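Elastinolytic metalloprotease (PDB 6IK4) probably cleaves peptide bonds as a zinc-dependent metalloendopeptidase of the M23 family, probably acting on elastin and on the peptidoglycan of Gram-positive bacteria. Local coordinates at residues 20-24 with 119-123; 42-46 with 101-107; 51-56 with 66-70. All coordinates share one frame; numbering follows the deposited sequence.

Interaction 1: residues 20-24 with 119-123. With ZN (zinc ion), chain B.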
loop_
_atom_site.group_PDB
_atom_site.type_symbol
_atom_site.label_atom_id
_atom_site.label_comp_id
_atom_site.label_asym_id
_atom_site.label_seq_id
_atom_site.Cartn_x
_atom_site.Cartn_y
_atom_site.Cartn_z
ATOM N N ALA A 20 -4.573 4.624 -8.540
ATOM C CA ALA A 20 -5.095 3.302 -8.218
ATOM C C ALA A 20 -4.990 2.373 -9.421
ATOM O O ALA A 20 -5.173 2.788 -10.571
ATOM C CB ALA A 20 -6.550 3.407 -7.747
ATOM N N HIS A 21 -4.669 1.107 -9.148
ATOM C CA HIS A 21 -4.533 0.101 -10.190
ATOM C C HIS A 21 -4.890 -1.258 -9.615
ATOM O O HIS A 21 -4.964 -1.443 -8.398
ATOM C CB HIS A 21 -3.112 0.082 -10.792
ATOM C CG HIS A 21 -2.011 0.010 -9.771
ATOM N ND1 HIS A 21 -1.657 1.087 -8.983
ATOM C CD2 HIS A 21 -1.178 -1.001 -9.419
ATOM C CE1 HIS A 21 -0.656 0.743 -8.191
ATOM N NE2 HIS A 21 -0.347 -0.520 -8.434
ATOM N N SER A 22 -5.133 -2.213 -10.511
ATOM C CA SER A 22 -5.341 -3.578 -10.063
ATOM C C SER A 22 -4.022 -4.171 -9.580
ATOM O O SER A 22 -2.936 -3.615 -9.795
ATOM C CB SER A 22 -5.926 -4.440 -11.184
ATOM O OG SER A 22 -4.880 -4.933 -12.008
ATOM N N ASN A 23 -4.126 -5.342 -8.944
ATOM C CA ASN A 23 -2.940 -5.986 -8.399
ATOM C C ASN A 23 -1.897 -6.236 -9.478
ATOM O O ASN A 23 -0.697 -6.137 -9.206
ATOM C CB ASN A 23 -3.310 -7.299 -7.712
ATOM C CG ASN A 23 -2.126 -7.931 -7.012
ATOM O OD1 ASN A 23 -1.391 -7.260 -6.287
ATOM N ND2 ASN A 23 -1.921 -9.226 -7.238
ATOM N N THR A 24 -2.332 -6.530 -10.708
ATOM C CA THR A 24 -1.399 -6.763 -11.808
ATOM C C THR A 24 -1.103 -5.519 -12.622
ATOM O O THR A 24 -0.124 -5.517 -13.376
ATOM C CB THR A 24 -1.942 -7.818 -12.773
ATOM O OG1 THR A 24 -3.143 -7.324 -13.374
ATOM C CG2 THR A 24 -2.229 -9.120 -12.043
ATOM N N VAL A 119 6.409 0.380 -2.217
ATOM C CA VAL A 119 5.566 -0.744 -1.802
ATOM C C VAL A 119 4.294 -0.728 -2.640
ATOM O O VAL A 119 3.685 0.328 -2.844
ATOM C CB VAL A 119 5.250 -0.699 -0.295
ATOM C CG1 VAL A 119 4.604 0.629 0.105
ATOM C CG2 VAL A 119 4.331 -1.875 0.088
ATOM N N HIS A 120 3.937 -1.891 -3.182
ATOM C CA HIS A 120 2.676 -2.111 -3.873
ATOM C C HIS A 120 1.677 -2.544 -2.809
ATOM O O HIS A 120 1.796 -3.638 -2.257
ATOM C CB HIS A 120 2.869 -3.175 -4.959
ATOM C CG HIS A 120 1.605 -3.669 -5.599
ATOM N ND1 HIS A 120 0.992 -3.013 -6.643
ATOM C CD2 HIS A 120 0.883 -4.795 -5.387
ATOM C CE1 HIS A 120 -0.069 -3.701 -7.032
ATOM N NE2 HIS A 120 -0.158 -4.786 -6.284
ATOM N N PHE A 121 0.715 -1.676 -2.511
ATOM C CA PHE A 121 -0.225 -1.833 -1.399
ATOM C C PHE A 121 -1.606 -2.191 -1.943
ATOM O O PHE A 121 -2.133 -1.468 -2.787
ATOM C CB PHE A 121 -0.259 -0.518 -0.613
ATOM C CG PHE A 121 -1.288 -0.451 0.486
ATOM C CD1 PHE A 121 -1.004 -0.933 1.755
ATOM C CD2 PHE A 121 -2.505 0.181 0.268
ATOM C CE1 PHE A 121 -1.942 -0.834 2.783
ATOM C CE2 PHE A 121 -3.448 0.278 1.286
ATOM C CZ PHE A 121 -3.161 -0.225 2.541
ATOM N N THR A 122 -2.212 -3.278 -1.438
ATOM C CA THR A 122 -3.450 -3.815 -2.008
ATOM C C THR A 122 -4.476 -4.071 -0.912
ATOM O O THR A 122 -4.131 -4.613 0.141
ATOM C CB THR A 122 -3.195 -5.141 -2.764
ATOM O OG1 THR A 122 -2.192 -4.946 -3.770
ATOM C CG2 THR A 122 -4.510 -5.724 -3.396
ATOM N N LEU A 123 -5.735 -3.705 -1.177
ATOM C CA LEU A 123 -6.858 -4.003 -0.287
ATOM C C LEU A 123 -7.584 -5.257 -0.763
ATOM O O LEU A 123 -7.916 -5.380 -1.951
ATOM C CB LEU A 123 -7.845 -2.833 -0.232
ATOM C CG LEU A 123 -9.073 -3.037 0.673
ATOM C CD1 LEU A 123 -8.656 -3.117 2.152
ATOM C CD2 LEU A 123 -10.123 -1.928 0.470
HETATM ZN ZN ZN B . 1.456 -1.400 -7.814
#

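Interaction 2: residues 42-46 with 101-107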
loop_
_atom_site.group_PDB
_atom_site.type_symbol
_atom_site.label_atom_id
_atom_site.label_comp_id
_atom_site.label_asym_id
_atom_site.label_seq_id
_atom_site.Cartn_x
_atom_site.Cartn_y
_atom_site.Cartn_z
ATOM N N TRP A 42 17.184 2.569 -6.820
ATOM C CA TRP A 42 17.734 1.332 -6.272
ATOM C C TRP A 42 19.047 1.599 -5.541
ATOM O O TRP A 42 19.879 2.394 -5.991
ATOM C CB TRP A 42 17.944 0.305 -7.383
ATOM C CG TRP A 42 16.698 0.013 -8.158
ATOM C CD1 TRP A 42 16.464 0.298 -9.471
ATOM C CD2 TRP A 42 15.499 -0.603 -7.660
ATOM N NE1 TRP A 42 15.197 -0.114 -9.828
ATOM C CE2 TRP A 42 14.583 -0.664 -8.733
ATOM C CE3 TRP A 42 15.113 -1.113 -6.414
ATOM C CZ2 TRP A 42 13.305 -1.221 -8.600
ATOM C CZ3 TRP A 42 13.838 -1.661 -6.281
ATOM C CH2 TRP A 42 12.950 -1.705 -7.365
ATOM N N GLY A 43 19.224 0.937 -4.397
ATOM C CA GLY A 43 20.368 1.159 -3.538
ATOM C C GLY A 43 20.181 2.225 -2.482
ATOM O O GLY A 43 21.009 2.317 -1.562
ATOM N N SER A 44 19.118 3.021 -2.566
ATOM C CA SER A 44 18.908 4.112 -1.630
ATOM C C SER A 44 18.406 3.576 -0.291
ATOM O O SER A 44 18.153 2.381 -0.113
ATOM C CB SER A 44 17.945 5.142 -2.220
ATOM O OG SER A 44 16.640 4.606 -2.371
ATOM N N ASN A 45 18.269 4.482 0.674
ATOM C CA ASN A 45 17.904 4.127 2.043
ATOM C C ASN A 45 16.377 4.083 2.141
ATOM O O ASN A 45 15.719 5.021 2.601
ATOM C CB ASN A 45 18.529 5.128 3.007
ATOM C CG ASN A 45 18.106 4.917 4.438
ATOM O OD1 ASN A 45 18.046 3.786 4.928
ATOM N ND2 ASN A 45 17.811 6.017 5.129
ATOM N N THR A 46 15.804 2.964 1.690
ATOM C CA THR A 46 14.344 2.841 1.644
ATOM C C THR A 46 13.754 2.683 3.048
ATOM O O THR A 46 14.387 2.105 3.936
ATOM C CB THR A 46 13.934 1.660 0.771
ATOM O OG1 THR A 46 14.644 0.481 1.177
ATOM C CG2 THR A 46 14.212 1.955 -0.699
ATOM N N ALA A 101 11.758 -2.842 -0.796
ATOM C CA ALA A 101 13.084 -3.280 -1.204
ATOM C C ALA A 101 13.840 -2.170 -1.916
ATOM O O ALA A 101 13.286 -1.466 -2.761
ATOM C CB ALA A 101 12.969 -4.493 -2.120
ATOM N N ASN A 102 15.117 -2.019 -1.569
ATOM C CA ASN A 102 16.004 -1.103 -2.273
ATOM C C ASN A 102 16.839 -1.812 -3.336
ATOM O O ASN A 102 17.720 -1.188 -3.938
ATOM C CB ASN A 102 16.898 -0.359 -1.271
ATOM C CG ASN A 102 18.129 -1.167 -0.839
ATOM O OD1 ASN A 102 18.178 -2.390 -0.970
ATOM N ND2 ASN A 102 19.125 -0.469 -0.316
ATOM N N SER A 103 16.576 -3.092 -3.596
ATOM C CA SER A 103 17.250 -3.802 -4.673
ATOM C C SER A 103 16.218 -4.401 -5.620
ATOM O O SER A 103 15.163 -4.882 -5.196
ATOM C CB SER A 103 18.202 -4.882 -4.129
ATOM O OG SER A 103 17.512 -6.064 -3.795
ATOM N N TYR A 104 16.534 -4.356 -6.912
ATOM C CA TYR A 104 15.566 -4.711 -7.943
ATOM C C TYR A 104 15.161 -6.180 -7.851
ATOM O O TYR A 104 13.969 -6.513 -7.939
ATOM C CB TYR A 104 16.163 -4.384 -9.318
ATOM C CG TYR A 104 15.281 -4.705 -10.496
ATOM C CD1 TYR A 104 14.308 -3.812 -10.926
ATOM C CD2 TYR A 104 15.438 -5.897 -11.199
ATOM C CE1 TYR A 104 13.510 -4.106 -12.019
ATOM C CE2 TYR A 104 14.644 -6.199 -12.284
ATOM C CZ TYR A 104 13.690 -5.298 -12.695
ATOM O OH TYR A 104 12.896 -5.604 -13.775
ATOM N N ASN A 105 16.141 -7.075 -7.671
ATOM C CA ASN A 105 15.834 -8.503 -7.620
ATOM C C ASN A 105 14.974 -8.850 -6.412
ATOM O O ASN A 105 14.059 -9.672 -6.515
ATOM C CB ASN A 105 17.121 -9.328 -7.606
ATOM C CG ASN A 105 17.784 -9.381 -8.967
ATOM O OD1 ASN A 105 17.143 -9.133 -9.989
ATOM N ND2 ASN A 105 19.072 -9.708 -8.988
ATOM N N GLN A 106 15.264 -8.251 -5.257
ATOM C CA GLN A 106 14.443 -8.505 -4.076
ATOM C C GLN A 106 13.031 -7.963 -4.253
ATOM O O GLN A 106 12.059 -8.590 -3.809
ATOM C CB GLN A 106 15.091 -7.889 -2.843
ATOM C CG GLN A 106 14.245 -8.012 -1.572
ATOM C CD GLN A 106 14.067 -9.445 -1.153
ATOM O OE1 GLN A 106 14.924 -10.284 -1.421
ATOM N NE2 GLN A 106 12.949 -9.744 -0.501
ATOM N N ALA A 107 12.902 -6.789 -4.880
ATOM C CA ALA A 107 11.585 -6.198 -5.097
ATOM C C ALA A 107 10.695 -7.093 -5.945
ATOM O O ALA A 107 9.468 -7.086 -5.785
ATOM C CB ALA A 107 11.723 -4.832 -5.771
#

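Interaction 3: residues 51-56 with 66-70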
loop_
_atom_site.group_PDB
_atom_site.type_symbol
_atom_site.label_atom_id
_atom_site.label_comp_id
_atom_site.label_asym_id
_atom_site.label_seq_id
_atom_site.Cartn_x
_atom_site.Cartn_y
_atom_site.Cartn_z
ATOM N N ALA A 51 2.185 -1.444 9.365
ATOM C CA ALA A 51 0.882 -2.071 9.157
ATOM C C ALA A 51 -0.222 -1.017 9.186
ATOM O O ALA A 51 -0.321 -0.230 10.139
ATOM C CB ALA A 51 0.619 -3.136 10.231
ATOM N N ALA A 52 -1.059 -1.011 8.138
ATOM C CA ALA A 52 -2.169 -0.066 8.023
ATOM C C ALA A 52 -3.267 -0.321 9.050
ATOM O O ALA A 52 -4.117 0.555 9.253
ATOM C CB ALA A 52 -2.774 -0.132 6.613
ATOM N N HIS A 53 -3.252 -1.482 9.695
ATOM C CA HIS A 53 -4.257 -1.919 10.665
ATOM C C HIS A 53 -3.717 -3.183 11.328
ATOM O O HIS A 53 -2.673 -3.706 10.936
ATOM C CB HIS A 53 -5.593 -2.206 9.984
ATOM C CG HIS A 53 -5.483 -3.248 8.916
ATOM N ND1 HIS A 53 -5.504 -4.602 9.183
ATOM C CD2 HIS A 53 -5.272 -3.130 7.584
ATOM C CE1 HIS A 53 -5.339 -5.274 8.057
ATOM N NE2 HIS A 53 -5.193 -4.403 7.071
ATOM N N GLY A 54 -4.453 -3.686 12.330
ATOM C CA GLY A 54 -4.054 -4.909 13.004
ATOM C C GLY A 54 -4.601 -6.169 12.344
ATOM O O GLY A 54 -5.521 -6.120 11.524
ATOM N N GLY A 55 -4.002 -7.305 12.684
ATOM C CA GLY A 55 -4.487 -8.569 12.171
ATOM C C GLY A 55 -3.420 -9.650 12.194
ATOM O O GLY A 55 -2.369 -9.511 12.821
ATOM N N VAL A 56 -3.734 -10.742 11.490
ATOM C CA VAL A 56 -2.898 -11.940 11.428
ATOM C C VAL A 56 -2.066 -11.904 10.156
ATOM O O VAL A 56 -2.568 -11.542 9.081
ATOM C CB VAL A 56 -3.764 -13.216 11.483
ATOM C CG1 VAL A 56 -2.885 -14.459 11.526
ATOM C CG2 VAL A 56 -4.669 -13.174 12.711
ATOM N N ARG A 66 1.083 -10.087 4.161
ATOM C CA ARG A 66 -0.305 -9.654 4.264
ATOM C C ARG A 66 -0.736 -9.596 5.727
ATOM O O ARG A 66 -0.305 -10.421 6.543
ATOM C CB ARG A 66 -1.228 -10.606 3.477
ATOM C CG ARG A 66 -2.716 -10.236 3.495
ATOM C CD ARG A 66 -3.545 -11.250 2.735
ATOM N NE ARG A 66 -3.157 -11.370 1.326
ATOM C CZ ARG A 66 -3.789 -12.142 0.446
ATOM N NH1 ARG A 66 -4.845 -12.855 0.822
ATOM N NH2 ARG A 66 -3.371 -12.197 -0.811
ATOM N N VAL A 67 -1.579 -8.611 6.050
ATOM C CA VAL A 67 -2.207 -8.469 7.359
ATOM C C VAL A 67 -3.708 -8.653 7.166
ATOM O O VAL A 67 -4.345 -7.845 6.483
ATOM C CB VAL A 67 -1.922 -7.096 7.992
ATOM C CG1 VAL A 67 -2.550 -7.020 9.404
ATOM C CG2 VAL A 67 -0.415 -6.809 8.027
ATOM N N THR A 68 -4.277 -9.695 7.771
ATOM C CA THR A 68 -5.712 -9.957 7.670
ATOM C C THR A 68 -6.412 -9.573 8.972
ATOM O O THR A 68 -6.122 -10.133 10.039
ATOM C CB THR A 68 -5.986 -11.420 7.323
ATOM O OG1 THR A 68 -5.343 -11.739 6.081
ATOM C CG2 THR A 68 -7.492 -11.644 7.173
ATOM N N HIS A 69 -7.334 -8.620 8.870
ATOM C CA HIS A 69 -8.111 -8.094 9.978
ATOM C C HIS A 69 -9.201 -9.088 10.384
ATOM O O HIS A 69 -9.643 -9.924 9.593
ATOM C CB HIS A 69 -8.732 -6.752 9.579
ATOM C CG HIS A 69 -9.401 -6.023 10.707
ATOM N ND1 HIS A 69 -10.772 -5.936 10.827
ATOM C CD2 HIS A 69 -8.888 -5.333 11.753
ATOM C CE1 HIS A 69 -11.075 -5.222 11.899
ATOM N NE2 HIS A 69 -9.950 -4.847 12.480
ATOM N N SER A 70 -9.640 -8.982 11.637
ATOM C CA SER A 70 -10.705 -9.851 12.134
ATOM C C SER A 70 -11.972 -9.783 11.278
ATOM O O SER A 70 -12.775 -10.727 11.297
ATOM C CB SER A 70 -11.022 -9.473 13.581
ATOM O OG SER A 70 -11.435 -8.119 13.649
#

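Interaction 1: residues 20-24 with 119-123
Two torsions bring the histidines of this contact onto one metal: His120 on strand 119-125 swings its ring away from its own backbone N (chi1 170°) and toward the loop, while His21 folds its ring between its own backbone N and carbonyl carbon (chi1 51°). The rings meet rim to rim and present different nitrogens to the zinc ion, His21 NE2 at 2.1 Å and His120 ND1 at 2.0 Å. Those two nitrogens are 3.3 Å from each other, a proximity set by the shared metal. Asp34 is the third protein ligand of the site.

With ND1 given to zinc, the other nitrogen of His120 is left to donate. NE2 bonds to Asn23 OD1 at 2.8 Å, with an N-H...O angle of 150°; the acceptor lies close to the imidazole plane, whereas the donor is tilted out of the amide's carbonyl plane. The far nitrogen of His21, ND1, is likewise bonded, to Gly19 O, and Tyr149 stacks on the ring.

Both zinc-binding imidazoles are thus gripped on their outer nitrogens. Asn23 is a second-shell residue that, together with the zinc bond, fixes the rotation of the His120 ring, and the carbonyl oxygens bonded to the two remote nitrogens would be expected to strengthen the imidazoles as zinc donors.

Interaction 2: residues 42-46 with 101-107
A short helix, 104-107, follows strand 96-100 through a turn, and the loop 42-46 closes over that turn and the first helical residues, close to the two histidines predicted to be catalytic, His79 and His118. Backbone and side chain of Asn102 do the polar work. Its carbonyl O accepts from Gly43 N at 2.6 Å, the donor lying in the carbonyl plane, and its ND2 donates to Ser44 O at 3.0 Å, with the acceptor nearly in the plane of the amide. Asn102 CG sits between its backbone N and carbonyl carbon (chi1 82°), a setting that puts ND2 within bonding distance of Ser44 O. Beside it, Thr46 OG1 touches Asn102 CB at 3.4 Å while bonding to Tyr100 O.

Trp42 supplies the apolar half. Tyr104 CA stands over one face of its six-membered ring, 3.8 Å from the centroid, in a CH-pi contact, and the Tyr104 ring turns its edge toward the face of Trp42 in an offset edge-to-face pair with planes at 90°. The closest ring atoms there are Trp42 CZ2 and Tyr104 CD1, 3.6 Å apart. Trp42 CH2 also reaches Ala107 CB at 3.7 Å.

Trp42 further touches Ser114 and Pro117 in the loop before strand 119-125. On the strand 73-81 side, Ala107 O accepts from ND1 of His79 and Ala101 pairs through its backbone with the same histidine, so the turn and the helix are both tied to a predicted active-site residue.

Interaction 3: residues 51-56 with 66-70
Val56 and Thr68 form a hydrogen-bonded antiparallel pair, Val56 N to Thr68 O at 2.9 Å and Thr68 N to Val56 O at 2.8 Å, the second nearly straight at 172°. One residue earlier the two chains draw closer still: Gly55 CA lies 3.1 Å from Thr68 O in a CA-H...O contact. Gly55, with no side chain, allows this approach, and its extended backbone, with phi strongly positive, is one that glycine adopts easily.

Among the side chains, His53 reaches across to Val67. Its CE1 meets Val67 O edge-on at 3.2 Å and lies 3.6 Å from Val67 CG1, the two side chains sliding past each other in opposite directions. With chi1 at 58° the ring curls over its own main chain, which brings ND1 to Gly54 O in a bond of 2.8 Å. That donor comes from above the carbonyl plane, 43° out of it, although the oxygen is close to the plane of the imidazole. The same oxygen faces the edge of the His69 ring, 3.5 Å from CD2. The two histidine rings stand almost perpendicular without stacking, and both meet Phe3 near the N terminus. His53 O, buried here, has no polar partner in the model.

Val67 also packs against Tyr77 and Leu97, and Arg66 bonds through NE to Asn76 on the next strand. The arrangement is the open end of a beta hairpin, strands 55-61 and 64-68, set within the large antiparallel sheet of the M23 peptidase fold.

How the interactions relate
The principle at work is nesting. Followed from the N terminus, the chain first gives up residues 20-24, whose partner strand does not arrive until 95 residues later, so interaction 1 closes the widest loop. Inside it, interaction 2 joins 42-46 to 101-107, and inside that, interaction 3 pairs 51-56 with 66-70 across a hairpin; none of the three cross. Interactions 1 and 3 reach the same antiparallel sheet and touch where Phe121 CE1 packs on Ala52 CB, 4.0 Å away. Interaction 2 stands apart, its centre about 18 Å from that of interaction 1, yet its helix is followed in the chain by strand 119-125, which carries a zinc ligand.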